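Local coordinates for protein inositol-3-phosphate synthase (Caenorhabditis elegans, PDB 1VKO) that belongs to the myo-inositol-1-phosphate synthase family and binds nicotinamide-adenine-dinucleotide in a Rossmann-type domain, at residues H295-P301 and V318-D324. Coordinates in Å, arbitrary orientation, origin at the centre of the assembly. Numbering follows the deposited sequence.
Sequences HYINGSP and VFVGGDD. With NAD (nicotinamide-adenine-dinucleotide), chain G.
A cis peptide joins Gly322 to Asp323, just past the last parallel bridge, Ile297 with Gly321 (CA-CA 4.6 Å). Upstream, Tyr296 lies beside Val320 (CA-CA 5.0 Å). The hydrogen bonds of the ladder run Tyr296 N to Phe319 O (3.1 Å), Gly321 N to Tyr296 O (2.9 Å) and Asn298 N to Gly321 O (2.8 Å). At its start the His295 side chain (chi1 m) takes the backbone's place, ND1 accepting from Phe319 N at 3.1 Å. At Gly322, phi 155°, a CB would collide with Asp323 OD1. Beyond the cis bond, Asp324 N donates a hydrogen bond to Asn298 O (3.2 Å). Asn298 (chi1 t) closes an Asx turn, OD1 to Ser300 N (3.1 Å), while ND2 bonds Gln302 O and, weakly, Asp323 OD1 (2.7 Å). Ser300 OG hydrogen-bonds NAD O3D (3.0 Å); Asp324 is salt-bridged to Lys373. Helix 307-316 connects the two strands in a beta-alpha-beta crossover at the edge of a Rossmann-type parallel sheet, the loops after their carboxyl ends lining the NAD pocket.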
ATOM      1  N   HIS A 295       5.430 -39.155  17.913  1.00 25.78           N
ATOM      2  CA  HIS A 295       6.326 -38.061  17.576  1.00 26.25           C
ATOM      3  C   HIS A 295       5.629 -36.776  17.998  1.00 25.52           C
ATOM      4  O   HIS A 295       4.400 -36.733  18.152  1.00 25.43           O
ATOM      5  CB  HIS A 295       6.632 -38.025  16.067  1.00 26.85           C
ATOM      6  CG  HIS A 295       6.984 -39.362  15.489  1.00 24.21           C
ATOM      7  ND1 HIS A 295       8.205 -39.961  15.692  1.00 29.55           N
ATOM      8  CD2 HIS A 295       6.279 -40.209  14.707  1.00 30.81           C
ATOM      9  CE1 HIS A 295       8.229 -41.133  15.088  1.00 19.98           C
ATOM     10  NE2 HIS A 295       7.078 -41.301  14.467  1.00 33.52           N
ATOM     11  N   TYR A 296       6.411 -35.732  18.174  1.00 21.11           N
ATOM     12  CA  TYR A 296       5.872 -34.510  18.700  1.00 22.00           C
ATOM     13  C   TYR A 296       6.303 -33.281  17.893  1.00 22.66           C
ATOM     14  O   TYR A 296       7.532 -33.016  17.730  1.00 22.27           O
ATOM     15  CB  TYR A 296       6.234 -34.366  20.187  1.00 21.95           C
ATOM     16  CG  TYR A 296       5.528 -33.189  20.823  1.00 23.28           C
ATOM     17  CD1 TYR A 296       4.216 -33.287  21.287  1.00  7.35           C
ATOM     18  CD2 TYR A 296       6.156 -31.976  20.919  1.00  3.90           C
ATOM     19  CE1 TYR A 296       3.575 -32.177  21.853  1.00  9.20           C
ATOM     20  CE2 TYR A 296       5.523 -30.877  21.438  1.00  6.15           C
ATOM     21  CZ  TYR A 296       4.269 -30.966  21.935  1.00 13.64           C
ATOM     22  OH  TYR A 296       3.685 -29.809  22.488  1.00 13.72           O
ATOM     23  N   ILE A 297       5.286 -32.556  17.394  1.00 20.66           N
ATOM     24  CA  ILE A 297       5.455 -31.261  16.678  1.00 21.57           C
ATOM     25  C   ILE A 297       4.920 -30.052  17.438  1.00 20.64           C
ATOM     26  O   ILE A 297       3.759 -30.050  17.895  1.00 16.21           O
ATOM     27  CB  ILE A 297       4.773 -31.280  15.261  1.00 24.43           C
ATOM     28  CG1 ILE A 297       5.059 -32.582  14.487  1.00 21.38           C
ATOM     29  CG2 ILE A 297       5.132 -29.993  14.441  1.00  5.54           C
ATOM     30  CD1 ILE A 297       6.507 -32.872  14.250  1.00 28.31           C
ATOM     31  N   ASN A 298       5.768 -29.026  17.551  1.00 19.46           N
ATOM     32  CA  ASN A 298       5.445 -27.763  18.207  1.00 22.32           C
ATOM     33  C   ASN A 298       5.169 -26.657  17.171  1.00 24.36           C
ATOM     34  O   ASN A 298       6.116 -26.152  16.543  1.00 22.38           O
ATOM     35  CB  ASN A 298       6.613 -27.315  19.103  1.00 21.97           C
ATOM     36  CG  ASN A 298       6.389 -25.901  19.729  1.00 27.41           C
ATOM     37  OD1 ASN A 298       5.258 -25.478  19.957  1.00 19.35           O
ATOM     38  ND2 ASN A 298       7.481 -25.191  20.012  1.00 32.64           N
ATOM     39  N   GLY A 299       3.888 -26.296  17.030  1.00 21.13           N
ATOM     40  CA  GLY A 299       3.391 -25.333  16.067  1.00 17.21           C
ATOM     41  C   GLY A 299       3.398 -23.911  16.605  1.00 23.58           C
ATOM     42  O   GLY A 299       3.077 -22.956  15.880  1.00 22.39           O
ATOM     43  N   SER A 300       3.798 -23.758  17.870  1.00 24.73           N
ATOM     44  CA  SER A 300       3.764 -22.463  18.544  1.00 21.00           C
ATOM     45  C   SER A 300       5.182 -21.987  18.911  1.00 23.46           C
ATOM     46  O   SER A 300       6.161 -22.741  18.775  1.00 23.90           O
ATOM     47  CB  SER A 300       2.889 -22.524  19.789  1.00 20.36           C
ATOM     48  OG  SER A 300       1.546 -22.814  19.452  1.00 29.20           O
ATOM     49  N   PRO A 301       5.291 -20.716  19.293  1.00 21.07           N
ATOM     50  CA  PRO A 301       6.571 -20.103  19.613  1.00 24.28           C
ATOM     51  C   PRO A 301       7.272 -20.603  20.876  1.00 25.34           C
ATOM     52  O   PRO A 301       8.485 -20.439  20.940  1.00 23.71           O
ATOM     53  CB  PRO A 301       6.202 -18.623  19.824  1.00 21.24           C
ATOM     54  CG  PRO A 301       4.995 -18.447  19.073  1.00 29.56           C
ATOM     55  CD  PRO A 301       4.205 -19.727  19.320  1.00 15.81           C
ATOM     56  N   VAL A 318      12.293 -41.317  18.708  1.00 37.64           N
ATOM     57  CA  VAL A 318      11.121 -40.588  18.237  1.00 34.07           C
ATOM     58  C   VAL A 318      11.571 -39.237  17.633  1.00 32.82           C
ATOM     59  O   VAL A 318      12.661 -38.729  17.968  1.00 30.35           O
ATOM     60  CB  VAL A 318      10.150 -40.478  19.426  1.00 34.36           C
ATOM     61  CG1 VAL A 318       9.891 -39.054  19.841  1.00 31.71           C
ATOM     62  CG2 VAL A 318       8.884 -41.331  19.193  1.00 34.72           C
ATOM     63  N   PHE A 319      10.782 -38.673  16.718  1.00 31.31           N
ATOM     64  CA  PHE A 319      11.147 -37.383  16.104  1.00 28.56           C
ATOM     65  C   PHE A 319      10.454 -36.237  16.779  1.00 27.16           C
ATOM     66  O   PHE A 319       9.281 -36.359  17.150  1.00 22.92           O
ATOM     67  CB  PHE A 319      10.783 -37.303  14.609  1.00 29.40           C
ATOM     68  CG  PHE A 319      11.599 -38.197  13.717  1.00 25.48           C
ATOM     69  CD1 PHE A 319      12.958 -37.971  13.525  1.00 27.16           C
ATOM     70  CD2 PHE A 319      10.994 -39.240  13.029  1.00 26.31           C
ATOM     71  CE1 PHE A 319      13.705 -38.806  12.689  1.00 28.59           C
ATOM     72  CE2 PHE A 319      11.732 -40.078  12.195  1.00 26.45           C
ATOM     73  CZ  PHE A 319      13.079 -39.862  12.020  1.00 27.55           C
ATOM     74  N   VAL A 320      11.189 -35.124  16.924  1.00 25.15           N
ATOM     75  CA  VAL A 320      10.604 -33.874  17.383  1.00 23.56           C
ATOM     76  C   VAL A 320      10.655 -32.829  16.273  1.00 25.65           C
ATOM     77  O   VAL A 320      11.451 -32.974  15.343  1.00 27.77           O
ATOM     78  CB  VAL A 320      11.160 -33.382  18.762  1.00 21.93           C
ATOM     79  CG1 VAL A 320      10.808 -34.377  19.813  1.00 17.84           C
ATOM     80  CG2 VAL A 320      12.696 -33.095  18.757  1.00 19.37           C
ATOM     81  N   GLY A 321       9.788 -31.810  16.350  1.00 23.64           N
ATOM     82  CA  GLY A 321       9.786 -30.709  15.366  1.00 24.19           C
ATOM     83  C   GLY A 321       9.267 -29.377  15.915  1.00 25.91           C
ATOM     84  O   GLY A 321       8.517 -29.352  16.880  1.00 28.47           O
ATOM     85  N   GLY A 322       9.682 -28.271  15.298  1.00 27.02           N
ATOM     86  CA  GLY A 322       9.284 -26.909  15.695  1.00 26.00           C
ATOM     87  C   GLY A 322      10.317 -25.879  15.260  1.00 27.88           C
ATOM     88  O   GLY A 322      11.326 -26.233  14.660  1.00 26.50           O
ATOM     89  N   ASP A 323      10.085 -24.597  15.541  1.00 27.81           N
ATOM     90  CA  ASP A 323       8.927 -24.154  16.265  1.00 24.71           C
ATOM     91  C   ASP A 323       8.201 -23.118  15.430  1.00 27.40           C
ATOM     92  O   ASP A 323       8.846 -22.247  14.812  1.00 29.72           O
ATOM     93  CB  ASP A 323       9.378 -23.457  17.546  1.00 25.10           C
ATOM     94  CG  ASP A 323      10.124 -24.354  18.479  1.00 24.06           C
ATOM     95  OD1 ASP A 323       9.801 -25.584  18.612  1.00 30.92           O
ATOM     96  OD2 ASP A 323      11.027 -23.899  19.198  1.00 25.78           O
ATOM     97  N   ASP A 324       6.871 -23.197  15.438  1.00 25.93           N
ATOM     98  CA  ASP A 324       5.979 -22.082  15.071  1.00 25.62           C
ATOM     99  C   ASP A 324       5.692 -22.045  13.570  1.00 27.19           C
ATOM    100  O   ASP A 324       6.610 -21.781  12.760  1.00 24.94           O
ATOM    101  CB  ASP A 324       6.554 -20.753  15.582  1.00 24.06           C
ATOM    102  CG  ASP A 324       5.513 -19.643  15.702  1.00 33.44           C
ATOM    103  OD1 ASP A 324       4.292 -19.924  15.775  1.00 28.56           O
ATOM    104  OD2 ASP A 324       5.846 -18.440  15.775  1.00 21.32           O
TER
HETATM  105  PA  NAD G 601      -7.021 -20.573  18.833  1.00 25.23           P
HETATM  106  O1A NAD G 601      -7.260 -19.808  20.045  1.00 15.07           O
HETATM  107  O2A NAD G 601      -8.207 -20.466  17.967  1.00 18.41           O
HETATM  108  O5B NAD G 601      -6.675 -22.058  19.272  1.00 28.60           O
HETATM  109  C5B NAD G 601      -6.187 -22.320  20.553  1.00 24.71           C
HETATM  110  C4B NAD G 601      -7.033 -23.432  21.143  1.00 16.86           C
HETATM  111  O4B NAD G 601      -6.240 -24.153  22.059  1.00 27.42           O
HETATM  112  C3B NAD G 601      -8.213 -22.910  21.912  1.00 19.58           C
HETATM  113  O3B NAD G 601      -9.237 -23.862  21.669  1.00 17.06           O
HETATM  114  C2B NAD G 601      -7.855 -23.047  23.365  1.00 17.79           C
HETATM  115  O2B NAD G 601      -9.034 -23.560  23.982  1.00 24.24           O
HETATM  116  C1B NAD G 601      -6.819 -24.166  23.331  1.00 17.26           C
HETATM  117  N9A NAD G 601      -5.814 -24.277  24.419  1.00 16.04           N
HETATM  118  C8A NAD G 601      -5.154 -23.308  25.112  1.00 29.17           C
HETATM  119  N7A NAD G 601      -4.354 -23.908  26.022  1.00 22.19           N
HETATM  120  C5A NAD G 601      -4.474 -25.247  25.948  1.00 27.77           C
HETATM  121  C6A NAD G 601      -3.920 -26.322  26.663  1.00 32.19           C
HETATM  122  N6A NAD G 601      -3.092 -26.170  27.710  1.00 28.02           N
HETATM  123  N1A NAD G 601      -4.298 -27.598  26.330  1.00 14.67           N
HETATM  124  C2A NAD G 601      -5.218 -27.818  25.347  1.00 25.60           C
HETATM  125  N3A NAD G 601      -5.772 -26.762  24.698  1.00 14.80           N
HETATM  126  C4A NAD G 601      -5.414 -25.488  24.966  1.00 27.36           C
HETATM  127  O3  NAD G 601      -5.674 -20.097  18.067  1.00 18.80           O
HETATM  128  PN  NAD G 601      -5.314 -20.697  16.637  1.00 17.82           P
HETATM  129  O1N NAD G 601      -5.979 -22.023  16.540  1.00 34.71           O
HETATM  130  O2N NAD G 601      -5.620 -19.668  15.640  1.00 16.31           O
HETATM  131  O5D NAD G 601      -3.733 -21.056  16.691  1.00 21.97           O
HETATM  132  C5D NAD G 601      -3.183 -21.767  17.787  1.00 24.86           C
HETATM  133  C4D NAD G 601      -1.665 -21.578  17.967  1.00 24.67           C
HETATM  134  O4D NAD G 601      -1.001 -21.729  16.737  1.00 27.08           O
HETATM  135  C3D NAD G 601      -1.264 -20.202  18.513  1.00 23.94           C
HETATM  136  O3D NAD G 601      -0.229 -20.374  19.440  1.00 29.51           O
HETATM  137  C2D NAD G 601      -0.617 -19.533  17.327  1.00 31.80           C
HETATM  138  O2D NAD G 601       0.416 -18.611  17.637  1.00 36.09           O
HETATM  139  C1D NAD G 601      -0.025 -20.718  16.614  1.00 28.92           C
HETATM  140  N1N NAD G 601       0.261 -20.256  15.261  1.00 25.40           N
HETATM  141  C2N NAD G 601      -0.755 -19.850  14.453  1.00 13.40           C
HETATM  142  C3N NAD G 601      -0.455 -19.391  13.190  1.00 19.34           C
HETATM  143  C7N NAD G 601      -1.589 -19.330  12.238  1.00 25.56           C
HETATM  144  O7N NAD G 601      -2.856 -19.643  12.787  1.00 31.73           O
HETATM  145  N7N NAD G 601      -1.373 -19.019  10.954  1.00 25.15           N
HETATM  146  C4N NAD G 601       0.873 -19.356  12.723  1.00 16.31           C
HETATM  147  C5N NAD G 601       1.888 -19.754  13.565  1.00 15.55           C
HETATM  148  C6N NAD G 601       1.572 -20.203  14.856  1.00 18.21           C
HETATM  149  O   HOH W   1      10.833 -21.660  20.412  1.00 35.84           O